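PDB 5EPE: SAM-dependent methyltransferase from Thiobacillus denitrificans, which binds S-adenosyl-L-homocysteine and probably transfers methyl groups from S-adenosyl-L-methionine to an acceptor. Local coordinates for residues R144-T149 with F164-E169. Residues are numbered along the deposited sequence; the frame is centred on the assembly and turned at random.
Sequences RKLPTT and FLLLPE
Leu-166 reaches across to the chain at Lys-145 and Leu-146 with one methyl and meets the side chain of Leu-146 with the rest of its isobutyl end. Its CD2 rests against backbone, lying 3.8 Å from Lys-145 CA and equally near Leu-146 N, a contact of van der Waals kind only. The remainder is leucine against leucine: the two side chains cross at about a right angle, and CD1 of Leu-146 comes 4.1 Å from CG of Leu-166, with Leu-166 CD1 just beyond. The branched end of Leu-166 is carried to this side because CG stands anti to its own carbonyl carbon (chi1 -68°); in Leu-146, CG anti to the backbone N (chi1 -155°) brings CD1 up to that end. With an alanine here in place of Leu-166, CG and both methyls are gone, which would probably leave Leu-146 CD1 without its apolar mate and the backbone at Lys-145 less well covered.

A water adds a polar link beside the leucines. It accepts from Leu-167 N at 2.9 Å and donates only weakly to Arg-144 O, so a first-turn amide of helix 167-177, for which Leu-166 is the N-cap residue, is satisfied by solvent. The long side chains of Arg-144 and Lys-145 start away from Leu-166 and find their polar partners at the end of helix 216-237: Arg-144 NH1 bonds to Glu-236 O, while Lys-145 NZ forms a salt bridge with Glu-236 and Lys-145 a cation-pi contact with Tyr-237.

Away from the S-adenosyl-L-homocysteine pocket, this small surface contact joins the loop leaving strand 134-143 to the start of helix 167-177, after the chain has passed through helix 150-155. Leu-166 also touches Trp-143 at the end of that strand, and Leu-167 packs on Phe-142 and on Phe-243 of the antiparallel neighbour, strand 238-247.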
# COMPACT_ATOMS: atom_id res chain seq x y z
N ARG A 144 -3.62 -21.57 4.80
CA ARG A 144 -3.02 -21.48 3.47
C ARG A 144 -2.58 -20.04 3.22
O ARG A 144 -1.53 -19.83 2.65
CB ARG A 144 -4.08 -21.90 2.42
CG ARG A 144 -3.66 -21.75 0.99
CD ARG A 144 -4.74 -22.26 0.05
NE ARG A 144 -4.30 -22.09 -1.32
CZ ARG A 144 -4.49 -21.04 -2.09
NH1 ARG A 144 -5.12 -19.93 -1.70
NH2 ARG A 144 -3.95 -21.09 -3.30
N LYS A 145 -3.39 -19.10 3.66
CA LYS A 145 -2.94 -17.73 3.86
C LYS A 145 -3.70 -17.13 4.97
O LYS A 145 -4.74 -17.59 5.34
CB LYS A 145 -3.04 -16.88 2.59
CG LYS A 145 -4.39 -16.69 2.08
CD LYS A 145 -4.30 -16.29 0.59
CE LYS A 145 -5.63 -15.76 0.13
NZ LYS A 145 -5.69 -15.76 -1.36
N LEU A 146 -3.18 -16.06 5.48
CA LEU A 146 -3.64 -15.50 6.70
C LEU A 146 -4.94 -14.76 6.44
O LEU A 146 -4.99 -13.95 5.55
CB LEU A 146 -2.56 -14.59 7.27
CG LEU A 146 -2.60 -14.39 8.76
CD1 LEU A 146 -2.34 -15.71 9.51
CD2 LEU A 146 -1.55 -13.37 9.12
N PRO A 147 -6.01 -15.09 7.16
CA PRO A 147 -7.23 -14.34 6.91
C PRO A 147 -7.01 -12.90 7.34
O PRO A 147 -6.19 -12.62 8.22
CB PRO A 147 -8.31 -15.00 7.77
CG PRO A 147 -7.68 -16.22 8.34
CD PRO A 147 -6.19 -16.15 8.15
N THR A 148 -7.73 -12.03 6.65
CA THR A 148 -7.64 -10.60 6.81
C THR A 148 -8.50 -10.17 8.00
O THR A 148 -8.25 -9.11 8.59
CB THR A 148 -8.06 -9.97 5.47
OG1 THR A 148 -9.19 -10.71 4.93
CG2 THR A 148 -6.87 -10.07 4.46
N THR A 149 -9.49 -10.99 8.36
CA THR A 149 -10.36 -10.75 9.52
C THR A 149 -10.69 -12.04 10.29
O THR A 149 -10.75 -13.12 9.67
CB THR A 149 -11.75 -10.15 9.10
OG1 THR A 149 -12.45 -11.09 8.26
CG2 THR A 149 -11.60 -8.84 8.36
N PHE A 164 -5.22 -21.50 14.24
CA PHE A 164 -4.39 -22.14 13.21
C PHE A 164 -3.17 -21.30 12.94
O PHE A 164 -3.11 -20.14 13.35
CB PHE A 164 -5.14 -22.39 11.88
CG PHE A 164 -6.43 -23.19 12.03
CD1 PHE A 164 -6.48 -24.33 12.82
CD2 PHE A 164 -7.57 -22.81 11.38
CE1 PHE A 164 -7.67 -25.04 13.04
CE2 PHE A 164 -8.77 -23.55 11.56
CZ PHE A 164 -8.81 -24.62 12.40
N LEU A 165 -2.20 -21.91 12.29
CA LEU A 165 -0.93 -21.25 11.94
C LEU A 165 -0.69 -21.38 10.45
O LEU A 165 -1.14 -22.35 9.82
CB LEU A 165 0.21 -21.95 12.69
CG LEU A 165 0.13 -21.88 14.23
CD1 LEU A 165 1.23 -22.66 14.91
CD2 LEU A 165 0.24 -20.44 14.69
N LEU A 166 0.08 -20.45 9.88
CA LEU A 166 0.58 -20.62 8.53
C LEU A 166 1.49 -21.86 8.50
O LEU A 166 2.04 -22.27 9.54
CB LEU A 166 1.36 -19.37 8.06
CG LEU A 166 0.45 -18.15 7.87
CD1 LEU A 166 1.34 -16.92 7.92
CD2 LEU A 166 -0.25 -18.18 6.52
N LEU A 167 1.62 -22.47 7.33
CA LEU A 167 2.39 -23.74 7.23
C LEU A 167 3.80 -23.75 7.86
O LEU A 167 4.12 -24.68 8.59
CB LEU A 167 2.49 -24.15 5.75
CG LEU A 167 3.14 -25.53 5.50
CD1 LEU A 167 2.37 -26.68 6.16
CD2 LEU A 167 3.24 -25.82 4.01
N PRO A 168 4.64 -22.72 7.61
CA PRO A 168 5.95 -22.78 8.27
C PRO A 168 5.85 -22.86 9.81
O PRO A 168 6.52 -23.67 10.43
CB PRO A 168 6.64 -21.48 7.82
CG PRO A 168 5.94 -21.06 6.59
CD PRO A 168 4.50 -21.52 6.76
N GLU A 169 4.97 -22.05 10.40
CA GLU A 169 4.81 -22.02 11.86
C GLU A 169 4.14 -23.32 12.34
O GLU A 169 4.46 -23.82 13.44
CB GLU A 169 3.96 -20.82 12.28
CG GLU A 169 4.67 -19.44 12.32
CD GLU A 169 5.04 -18.84 10.91
OE1 GLU A 169 4.44 -19.19 9.83
OE2 GLU A 169 5.90 -17.91 10.90
O HOH W 1 0.66 -21.59 4.72